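Local atomic coordinates of ribonucleoside-diphosphate reductase subunit beta (Clostridium botulinum, PDB entry 6ZJK), a protein that carries a di-iron centre in its helical bundle and probably generates the radical with which class I ribonucleotide reductase converts ribonucleotides into deoxyribonucleotides. Residues A[214-219]-A[329-334]; A[144-149]-A[228-233]; A[35-40]-A[53-58]. One frame throughout, in Å; residues are numbered along the deposited sequence.

In the fold
The all-helical subunit holds its iron pair inside the bundle. Contacts 1 and 2, with centres about 15 Å apart, touch: residues 228-233 of contact 2 pack on residues 214-219 and 329-334 of contact 1, and Phe334 O lies 3.0 Å from Lys232 CE. Contact 2 comes nearer to the metals, the side chain of Tyr144 being about 5 Å from an iron, against about 12 Å for Tyr216 of contact 1. Contact 3, between N-terminal loop segments, has its centre about 39 Å from that of contact 1, across the chain's centre. Contacts 2 and 3 both reach the second subunit.

Contact 1. Residues A[214-219]-A[329-334]; sequences FFYTLA and EWIDGF
Tyr216, on the long helix 190-220 of the ribonucleotide reductase small-subunit bundle, receives Trp330, Ile331 and Phe334 from the last modelled helix, 330-334; segments 214-219 and 330-334 cross at 83°, their axes 11.1 Å apart. The contact is mainly apolar, with no hydrogen bond between the segments. Among the aromatic groups, the Tyr216 and Phe334 rings meet obliquely, their planes 53° apart and centroids separated by 5.8 Å. Phe334 CG lies anti to the backbone N (chi1 -168°), which carries the ring out to helix 190-220. Tyr216 CB touches both rings, 3.9 Å from Trp330 CH2 and from Phe334 CD1. Of the aliphatic groups, Ile331 CG2 comes to the edge of the Tyr216 ring, close to its plane, 4.2 Å from Tyr216 CD2. Polar ends are satisfied elsewhere: Tyr216 OH bonds to Asn235 on helix 225-255, and Thr217 OG1 to Ser213 O one turn back. The hydroxyl oxygen of Thr217 also touches the indole edge in its plane, 4.0 Å from Trp330 CZ2. Cation-pi contacts add Arg220 to Trp330 and Lys232 to Phe334. Farther along helix 190-220, Ala219 CB meets the rim of the Phe334 ring at CZ, 3.9 Å away.

Contact 2. Residues A[144-149]-A[228-233]; sequences YSYILD and STIFKY
Ile147 and Ile230 have nearly the same torsions, CG1 anti to the carbonyl carbon (chi1 near -70° in both) and CD1 extended beyond it, and the two chains reach toward each other tip to tip. Ile230 CD1 ends 3.7 Å from Ile147 CG1, with Ile147 CD1 next nearest. Ile230 CD1 also comes to the edge of the Tyr146 ring, near its plane, 4.1 Å from Tyr146 CD2; this ring swings to the flank of the isoleucine pair because its CG is anti to the backbone N (chi1 169°). The segments belong to helices 124-151 and 225-255 of the bundle that surrounds the di-iron centre, and run antiparallel with axes 11.6 Å apart. That spacing is bridged by side chains alone, without a hydrogen bond across. On the other flank Tyr144 and Phe231 bring their rings together: the planes are only 23° apart but slid past each other, with centroids 5.9 Å apart and little overlap, and Tyr144 CE1 lies 3.7 Å from Phe231 CZ. Phe231 also stacks on Phe215 of helix 190-220. Tyr144 OH is hydrogen-bonded to Asp107 OD2, a carboxylate of the iron site. Tyr144 follows the ligands Glu137 and His140 in the E-x2-H-x3-Y spacing of class I R2 proteins, about 5 Å from an iron, where these carry their radical tyrosine, and is probably that residue. Tyr146 OH bonds instead to Ile76 O.

Contact 3. Residues A[35-40]-A[53-58]; sequences RGTESM and RIKYSW
The N-terminal arm of the subunit, before helix 58-68, passes along itself here: residues 35-40 and 53-58 are irregular, and their touching parts run in nearly the same direction. No direct hydrogen bond joins them. At one end Arg35 crosses Arg53, its CB over the centre of one face of the Arg53 guanidinium and its CD 3.5 Å from Arg53 NH1. The guanidinium planes are nearly perpendicular, at 89°. Asp162 of the second subunit takes a salt bridge from each arginine, and Glu50 of the same chain a further one from Arg53, consistent with a small charged cluster at the subunit interface. Next to them, Gly36 CA directs a C-H at Arg53 O (3.4 Å). Thr37 then lies against Lys55, CB to CB 3.8 Å, while its hydroxyl bonds to Glu125 of helix 124-151. The extended Lys55 chain passes the carbonyl oxygens of Thr37 and Glu38, with Lys55 CD 3.8 Å from Glu38 O, and bends only at its end (chi4 75°), where NZ donates to a water at 3.0 Å that in turn donates to Glu38 O at 2.9 Å, so a water bridges the segments. Farther in, the Tyr56 ring is covered on opposite faces by Lys55 CG and Met40 CE. The methyl stands 4.1 Å from the ring centroid, 24° off the normal; bends at chi2 and chi3 fold it over the ring, with Met40 SD placed more obliquely. Met40 and Tyr56 thus form a Met-aromatic contact with a CH-pi component, by which the N-terminal arm packs on helices 124-151 and 225-255.

Contact 1. Residues A[214-219]-A[329-334]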
loop_
_atom_site.group_PDB
_atom_site.type_symbol
_atom_site.label_atom_id
_atom_site.label_comp_id
_atom_site.label_asym_id
_atom_site.label_seq_id
_atom_site.Cartn_x
_atom_site.Cartn_y
_atom_site.Cartn_z
ATOM N N PHE A 214 25.301 1.824 -11.684
ATOM C CA PHE A 214 25.525 2.902 -12.648
ATOM C C PHE A 214 25.548 4.263 -11.959
ATOM O O PHE A 214 26.477 5.060 -12.166
ATOM C CB PHE A 214 24.466 2.881 -13.756
ATOM C CG PHE A 214 24.530 4.093 -14.676
ATOM C CD1 PHE A 214 25.538 4.192 -15.625
ATOM C CD2 PHE A 214 23.594 5.118 -14.588
ATOM C CE1 PHE A 214 25.628 5.301 -16.466
ATOM C CE2 PHE A 214 23.666 6.240 -15.423
ATOM C CZ PHE A 214 24.687 6.326 -16.360
ATOM N N PHE A 215 24.525 4.549 -11.141
ATOM C CA PHE A 215 24.426 5.859 -10.505
ATOM C C PHE A 215 25.540 6.066 -9.491
ATOM O O PHE A 215 26.100 7.167 -9.407
ATOM C CB PHE A 215 23.033 6.028 -9.885
ATOM C CG PHE A 215 21.959 6.026 -10.918
ATOM C CD1 PHE A 215 21.749 7.146 -11.707
ATOM C CD2 PHE A 215 21.233 4.874 -11.180
ATOM C CE1 PHE A 215 20.788 7.133 -12.712
ATOM C CE2 PHE A 215 20.278 4.848 -12.177
ATOM C CZ PHE A 215 20.053 5.980 -12.947
ATOM N N TYR A 216 25.939 4.995 -8.775
ATOM C CA TYR A 216 27.091 5.105 -7.887
ATOM C C TYR A 216 28.379 5.336 -8.676
ATOM O O TYR A 216 29.255 6.089 -8.231
ATOM C CB TYR A 216 27.228 3.849 -7.008
ATOM C CG TYR A 216 26.026 3.580 -6.096
ATOM C CD1 TYR A 216 25.116 4.597 -5.781
ATOM C CD2 TYR A 216 25.814 2.315 -5.537
ATOM C CE1 TYR A 216 24.007 4.361 -4.969
ATOM C CE2 TYR A 216 24.698 2.064 -4.696
ATOM C CZ TYR A 216 23.806 3.087 -4.410
ATOM O OH TYR A 216 22.702 2.846 -3.579
ATOM N N THR A 217 28.513 4.701 -9.847
ATOM C CA THR A 217 29.702 4.928 -10.669
ATOM C C THR A 217 29.767 6.373 -11.154
ATOM O O THR A 217 30.854 6.954 -11.207
ATOM C CB THR A 217 29.762 3.952 -11.850
ATOM O OG1 THR A 217 29.981 2.619 -11.360
ATOM C CG2 THR A 217 30.903 4.306 -12.794
ATOM N N LEU A 218 28.617 6.974 -11.513
ATOM C CA LEU A 218 28.619 8.392 -11.883
ATOM C C LEU A 218 29.042 9.259 -10.705
ATOM O O LEU A 218 29.971 10.073 -10.818
ATOM C CB LEU A 218 27.237 8.830 -12.386
ATOM C CG LEU A 218 26.776 8.428 -13.790
ATOM C CD1 LEU A 218 25.450 9.104 -14.129
ATOM C CD2 LEU A 218 27.860 8.779 -14.812
ATOM N N ALA A 219 28.380 9.064 -9.550
ATOM C CA ALA A 219 28.635 9.864 -8.352
ATOM C C ALA A 219 30.050 9.695 -7.828
ATOM O O ALA A 219 30.607 10.633 -7.243
ATOM C CB ALA A 219 27.648 9.487 -7.246
ATOM N N GLU A 329 34.274 -4.086 -4.620
ATOM C CA GLU A 329 34.055 -4.029 -3.174
ATOM C C GLU A 329 33.688 -2.629 -2.673
ATOM O O GLU A 329 33.042 -2.511 -1.619
ATOM C CB GLU A 329 35.272 -4.582 -2.431
ATOM C CG GLU A 329 34.953 -4.784 -0.972
ATOM C CD GLU A 329 35.647 -5.975 -0.366
ATOM O OE1 GLU A 329 36.073 -6.874 -1.130
ATOM O OE2 GLU A 329 35.724 -6.026 0.881
ATOM N N TRP A 330 34.156 -1.587 -3.371
ATOM C CA TRP A 330 33.921 -0.219 -2.920
ATOM C C TRP A 330 32.441 0.117 -2.823
ATOM O O TRP A 330 32.080 1.017 -2.061
ATOM C CB TRP A 330 34.605 0.777 -3.865
ATOM C CG TRP A 330 34.055 0.741 -5.269
ATOM C CD1 TRP A 330 34.513 -0.020 -6.318
ATOM C CD2 TRP A 330 32.945 1.499 -5.778
ATOM N NE1 TRP A 330 33.749 0.219 -7.442
ATOM C CE2 TRP A 330 32.784 1.146 -7.137
ATOM C CE3 TRP A 330 32.065 2.430 -5.215
ATOM C CZ2 TRP A 330 31.785 1.701 -7.945
ATOM C CZ3 TRP A 330 31.066 2.991 -6.028
ATOM C CH2 TRP A 330 30.937 2.617 -7.371
ATOM N N ILE A 331 31.579 -0.587 -3.564
ATOM C CA ILE A 331 30.146 -0.281 -3.590
ATOM C C ILE A 331 29.513 -0.428 -2.206
ATOM O O ILE A 331 28.592 0.322 -1.843
ATOM C CB ILE A 331 29.433 -1.181 -4.615
ATOM C CG1 ILE A 331 29.683 -0.697 -6.035
ATOM C CG2 ILE A 331 27.933 -1.161 -4.406
ATOM C CD1 ILE A 331 28.959 -1.536 -7.064
ATOM N N ASP A 332 29.957 -1.419 -1.427
ATOM C CA ASP A 332 29.273 -1.721 -0.172
ATOM C C ASP A 332 29.343 -0.546 0.792
ATOM O O ASP A 332 28.325 -0.138 1.360
ATOM C CB ASP A 332 29.859 -2.987 0.460
ATOM C CG ASP A 332 29.549 -4.219 -0.358
ATOM O OD1 ASP A 332 28.823 -4.072 -1.375
ATOM O OD2 ASP A 332 29.984 -5.325 0.021
ATOM N N GLY A 333 30.527 0.044 0.952
ATOM C CA GLY A 333 30.644 1.216 1.805
ATOM C C GLY A 333 30.020 2.448 1.166
ATOM O O GLY A 333 29.432 3.284 1.858
ATOM N N PHE A 334 30.130 2.571 -0.161
ATOM C CA PHE A 334 29.627 3.754 -0.852
ATOM C C PHE A 334 28.108 3.871 -0.743
ATOM O O PHE A 334 27.581 4.967 -0.556
ATOM C CB PHE A 334 30.056 3.722 -2.322
ATOM C CG PHE A 334 29.838 5.020 -3.044
ATOM C CD1 PHE A 334 28.624 5.292 -3.664
ATOM C CD2 PHE A 334 30.857 5.965 -3.116
ATOM C CE1 PHE A 334 28.420 6.496 -4.335
ATOM C CE2 PHE A 334 30.656 7.174 -3.776
ATOM C CZ PHE A 334 29.445 7.432 -4.401
#

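Contact 2. Residues A[144-149]-A[228-233]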
loop_
_atom_site.group_PDB
_atom_site.type_symbol
_atom_site.label_atom_id
_atom_site.label_comp_id
_atom_site.label_asym_id
_atom_site.label_seq_id
_atom_site.Cartn_x
_atom_site.Cartn_y
_atom_site.Cartn_z
ATOM N N TYR A 144 11.529 9.189 -9.389
ATOM C CA TYR A 144 12.027 9.270 -10.736
ATOM C C TYR A 144 11.385 10.464 -11.433
ATOM O O TYR A 144 12.035 11.156 -12.120
ATOM C CB TYR A 144 11.856 7.979 -11.539
ATOM C CG TYR A 144 12.390 6.716 -10.864
ATOM C CD1 TYR A 144 13.555 6.742 -10.161
ATOM C CD2 TYR A 144 11.713 5.538 -10.921
ATOM C CE1 TYR A 144 14.034 5.627 -9.544
ATOM C CE2 TYR A 144 12.193 4.416 -10.310
ATOM C CZ TYR A 144 13.346 4.475 -9.623
ATOM O OH TYR A 144 13.797 3.391 -8.996
ATOM N N SER A 145 10.100 10.671 -11.240
ATOM C CA SER A 145 9.435 11.861 -11.765
ATOM C C SER A 145 10.070 13.132 -11.204
ATOM O O SER A 145 10.233 14.127 -11.924
ATOM C CB SER A 145 7.935 11.822 -11.454
ATOM O OG SER A 145 7.200 11.245 -12.529
ATOM N N TYR A 146 10.397 13.103 -9.932
ATOM C CA TYR A 146 11.019 14.214 -9.283
ATOM C C TYR A 146 12.397 14.515 -9.862
ATOM O O TYR A 146 12.719 15.634 -10.039
ATOM C CB TYR A 146 11.114 14.017 -7.797
ATOM C CG TYR A 146 11.969 14.988 -7.067
ATOM C CD1 TYR A 146 11.728 16.309 -7.105
ATOM C CD2 TYR A 146 12.986 14.579 -6.292
ATOM C CE1 TYR A 146 12.490 17.185 -6.424
ATOM C CE2 TYR A 146 13.759 15.451 -5.601
ATOM C CZ TYR A 146 13.510 16.758 -5.682
ATOM O OH TYR A 146 14.266 17.623 -4.997
ATOM N N ILE A 147 13.214 13.499 -10.089
ATOM C CA ILE A 147 14.535 13.709 -10.704
ATOM C C ILE A 147 14.390 14.347 -12.090
ATOM O O ILE A 147 15.031 15.359 -12.398
ATOM C CB ILE A 147 15.335 12.396 -10.772
ATOM C CG1 ILE A 147 15.762 11.953 -9.367
ATOM C CG2 ILE A 147 16.564 12.548 -11.705
ATOM C CD1 ILE A 147 16.339 10.530 -9.288
ATOM N N LEU A 148 13.556 13.747 -12.946
ATOM C CA LEU A 148 13.497 14.152 -14.344
ATOM C C LEU A 148 12.882 15.530 -14.514
ATOM O O LEU A 148 13.287 16.286 -15.413
ATOM C CB LEU A 148 12.745 13.104 -15.166
ATOM C CG LEU A 148 13.394 11.722 -15.272
ATOM C CD1 LEU A 148 12.495 10.884 -16.153
ATOM C CD2 LEU A 148 14.870 11.780 -15.849
ATOM N N ASP A 149 11.868 15.859 -13.693
ATOM C CA ASP A 149 11.228 17.161 -13.784
ATOM C C ASP A 149 12.134 18.258 -13.252
ATOM O O ASP A 149 11.973 19.423 -13.634
ATOM C CB ASP A 149 9.896 17.155 -13.017
ATOM C CG ASP A 149 9.026 18.363 -13.346
ATOM O OD1 ASP A 149 8.715 18.581 -14.546
ATOM O OD2 ASP A 149 8.647 19.093 -12.409
ATOM N N SER A 228 22.413 10.196 -6.782
ATOM C CA SER A 228 22.927 8.992 -6.155
ATOM C C SER A 228 22.398 8.872 -4.726
ATOM O O SER A 228 22.011 7.782 -4.299
ATOM C CB SER A 228 24.457 9.009 -6.211
ATOM O OG SER A 228 25.044 8.163 -5.246
ATOM N N THR A 229 22.296 9.994 -4.001
ATOM C CA THR A 229 21.694 9.974 -2.665
ATOM C C THR A 229 20.272 9.414 -2.690
ATOM O O THR A 229 19.916 8.568 -1.857
ATOM C CB THR A 229 21.736 11.370 -2.043
ATOM O OG1 THR A 229 23.112 11.756 -1.892
ATOM C CG2 THR A 229 21.083 11.363 -0.680
ATOM N N ILE A 230 19.447 9.849 -3.645
ATOM C CA ILE A 230 18.127 9.236 -3.787
ATOM C C ILE A 230 18.252 7.720 -3.976
ATOM O O ILE A 230 17.514 6.951 -3.348
ATOM C CB ILE A 230 17.344 9.894 -4.939
ATOM C CG1 ILE A 230 16.933 11.311 -4.547
ATOM C CG2 ILE A 230 16.106 9.092 -5.296
ATOM C CD1 ILE A 230 16.207 12.104 -5.674
ATOM N N PHE A 231 19.212 7.257 -4.803
ATOM C CA PHE A 231 19.302 5.817 -5.030
ATOM C C PHE A 231 19.793 5.059 -3.796
ATOM O O PHE A 231 19.459 3.884 -3.648
ATOM C CB PHE A 231 20.160 5.498 -6.273
ATOM C CG PHE A 231 19.364 5.575 -7.554
ATOM C CD1 PHE A 231 18.504 4.534 -7.906
ATOM C CD2 PHE A 231 19.391 6.725 -8.352
ATOM C CE1 PHE A 231 17.702 4.617 -9.060
ATOM C CE2 PHE A 231 18.600 6.820 -9.519
ATOM C CZ PHE A 231 17.753 5.767 -9.868
ATOM N N LYS A 232 20.560 5.691 -2.899
ATOM C CA LYS A 232 20.902 5.033 -1.639
ATOM C C LYS A 232 19.659 4.771 -0.795
ATOM O O LYS A 232 19.572 3.743 -0.109
ATOM C CB LYS A 232 21.905 5.866 -0.843
ATOM C CG LYS A 232 23.305 5.927 -1.447
ATOM C CD LYS A 232 24.161 6.890 -0.649
ATOM C CE LYS A 232 25.548 7.016 -1.224
ATOM N NZ LYS A 232 26.437 7.869 -0.378
ATOM N N TYR A 233 18.692 5.699 -0.808
ATOM C CA TYR A 233 17.472 5.464 -0.042
ATOM C C TYR A 233 16.662 4.323 -0.639
ATOM O O TYR A 233 16.127 3.476 0.094
ATOM C CB TYR A 233 16.633 6.746 0.031
ATOM C CG TYR A 233 17.108 7.708 1.086
ATOM C CD1 TYR A 233 16.696 7.567 2.418
ATOM C CD2 TYR A 233 17.972 8.743 0.771
ATOM C CE1 TYR A 233 17.129 8.442 3.393
ATOM C CE2 TYR A 233 18.406 9.633 1.740
ATOM C CZ TYR A 233 17.973 9.482 3.050
ATOM O OH TYR A 233 18.408 10.359 4.021
#

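Contact 3. Residues A[35-40]-A[53-58]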
loop_
_atom_site.group_PDB
_atom_site.type_symbol
_atom_site.label_atom_id
_atom_site.label_comp_id
_atom_site.label_asym_id
_atom_site.label_seq_id
_atom_site.Cartn_x
_atom_site.Cartn_y
_atom_site.Cartn_z
ATOM N N ARG A 35 -8.651 -17.611 15.228
ATOM C CA ARG A 35 -7.773 -16.583 15.764
ATOM C C ARG A 35 -6.332 -16.950 15.426
ATOM O O ARG A 35 -5.921 -18.108 15.590
ATOM C CB ARG A 35 -7.935 -16.496 17.285
ATOM C CG ARG A 35 -9.348 -16.724 17.798
ATOM C CD ARG A 35 -9.347 -16.579 19.334
ATOM N NE ARG A 35 -10.667 -16.558 19.968
ATOM C CZ ARG A 35 -11.525 -17.569 19.878
ATOM N NH1 ARG A 35 -12.708 -17.522 20.489
ATOM N NH2 ARG A 35 -11.201 -18.630 19.154
ATOM N N GLY A 36 -5.563 -15.923 15.058
ATOM C CA GLY A 36 -4.163 -16.094 14.745
ATOM C C GLY A 36 -3.941 -16.527 13.305
ATOM O O GLY A 36 -4.837 -16.523 12.468
ATOM N N THR A 37 -2.725 -16.957 13.031
ATOM C CA THR A 37 -2.324 -17.320 11.676
ATOM C C THR A 37 -2.032 -18.811 11.622
ATOM O O THR A 37 -1.345 -19.347 12.501
ATOM C CB THR A 37 -1.119 -16.485 11.225
ATOM O OG1 THR A 37 -1.560 -15.146 10.950
ATOM C CG2 THR A 37 -0.460 -17.058 9.956
ATOM N N GLU A 38 -2.613 -19.486 10.630
ATOM C CA GLU A 38 -2.462 -20.930 10.453
ATOM C C GLU A 38 -1.367 -21.286 9.454
ATOM O O GLU A 38 -0.530 -22.144 9.740
ATOM C CB GLU A 38 -3.789 -21.556 9.991
ATOM C CG GLU A 38 -3.628 -23.019 9.597
ATOM C CD GLU A 38 -4.923 -23.711 9.176
ATOM O OE1 GLU A 38 -5.842 -23.034 8.643
ATOM O OE2 GLU A 38 -4.990 -24.951 9.349
ATOM N N SER A 39 -1.342 -20.638 8.284
ATOM C CA SER A 39 -0.324 -20.926 7.277
ATOM C C SER A 39 -0.214 -19.746 6.316
ATOM O O SER A 39 -1.034 -18.825 6.335
ATOM C CB SER A 39 -0.639 -22.214 6.511
ATOM O OG SER A 39 -1.918 -22.113 5.909
ATOM N N MET A 40 0.789 -19.801 5.442
ATOM C CA MET A 40 1.086 -18.769 4.446
ATOM C C MET A 40 0.042 -18.670 3.370
ATOM O O MET A 40 -0.354 -17.638 2.999
ATOM C CB MET A 40 2.470 -18.944 3.834
ATOM C CG MET A 40 3.024 -17.743 3.096
ATOM S SD MET A 40 3.447 -16.342 4.054
ATOM C CE MET A 40 4.844 -16.903 4.934
ATOM N N ARG A 53 -1.058 -11.754 17.959
ATOM C CA ARG A 53 -1.421 -13.105 17.737
ATOM C C ARG A 53 -0.905 -13.534 16.388
ATOM O O ARG A 53 -1.645 -13.936 15.580
ATOM C CB ARG A 53 -2.929 -13.299 17.790
ATOM C CG ARG A 53 -3.530 -12.994 19.140
ATOM C CD ARG A 53 -4.781 -13.785 19.466
ATOM N NE ARG A 53 -5.990 -13.311 18.829
ATOM C CZ ARG A 53 -7.207 -13.397 19.355
ATOM N NH1 ARG A 53 -7.381 -13.936 20.536
ATOM N NH2 ARG A 53 -8.239 -12.956 18.705
ATOM N N ILE A 54 0.380 -13.468 16.147
ATOM C CA ILE A 54 0.910 -13.857 14.847
ATOM C C ILE A 54 1.744 -15.134 14.876
ATOM O O ILE A 54 2.234 -15.479 15.866
ATOM C CB ILE A 54 1.786 -12.732 14.253
ATOM C CG1 ILE A 54 2.854 -12.329 15.223
ATOM C CG2 ILE A 54 0.970 -11.510 14.005
ATOM C CD1 ILE A 54 3.818 -11.345 14.679
ATOM N N LYS A 55 1.907 -15.800 13.759
ATOM C CA LYS A 55 2.718 -17.006 13.676
ATOM C C LYS A 55 4.168 -16.697 13.295
ATOM O O LYS A 55 5.091 -17.308 13.844
ATOM C CB LYS A 55 2.099 -17.982 12.671
ATOM C CG LYS A 55 2.981 -19.180 12.310
ATOM C CD LYS A 55 2.270 -20.085 11.300
ATOM C CE LYS A 55 3.022 -21.381 11.024
ATOM N NZ LYS A 55 2.934 -22.404 12.128
ATOM N N TYR A 56 4.399 -15.758 12.369
ATOM C CA TYR A 56 5.756 -15.490 11.873
ATOM C C TYR A 56 6.352 -14.350 12.690
ATOM O O TYR A 56 6.166 -13.166 12.386
ATOM C CB TYR A 56 5.740 -15.193 10.373
ATOM C CG TYR A 56 5.101 -16.326 9.607
ATOM C CD1 TYR A 56 5.703 -17.571 9.567
ATOM C CD2 TYR A 56 3.861 -16.172 8.996
ATOM C CE1 TYR A 56 5.122 -18.624 8.913
ATOM C CE2 TYR A 56 3.260 -17.226 8.343
ATOM C CZ TYR A 56 3.895 -18.454 8.310
ATOM O OH TYR A 56 3.312 -19.522 7.659
ATOM N N SER A 57 7.133 -14.737 13.692
ATOM C CA SER A 57 7.646 -13.744 14.630
ATOM C C SER A 57 8.577 -12.743 13.940
ATOM O O SER A 57 8.585 -11.552 14.281
ATOM C CB SER A 57 8.353 -14.481 15.776
ATOM O OG SER A 57 8.289 -13.774 16.999
ATOM N N TRP A 58 9.267 -13.129 12.861
ATOM C CA TRP A 58 10.136 -12.186 12.168
ATOM C C TRP A 58 9.370 -11.014 11.565
ATOM O O TRP A 58 9.981 -9.979 11.285
ATOM C CB TRP A 58 10.955 -12.910 11.093
ATOM C CG TRP A 58 10.171 -13.818 10.195
ATOM C CD1 TRP A 58 10.049 -15.198 10.298
ATOM C CD2 TRP A 58 9.423 -13.433 9.041
ATOM N NE1 TRP A 58 9.251 -15.669 9.276
ATOM C CE2 TRP A 58 8.857 -14.607 8.494
ATOM C CE3 TRP A 58 9.180 -12.206 8.407
ATOM C CZ2 TRP A 58 8.065 -14.579 7.344
ATOM C CZ3 TRP A 58 8.386 -12.184 7.274
ATOM C CH2 TRP A 58 7.846 -13.348 6.750
HETATM O O HOH W 1 0.056 -23.146 12.427
#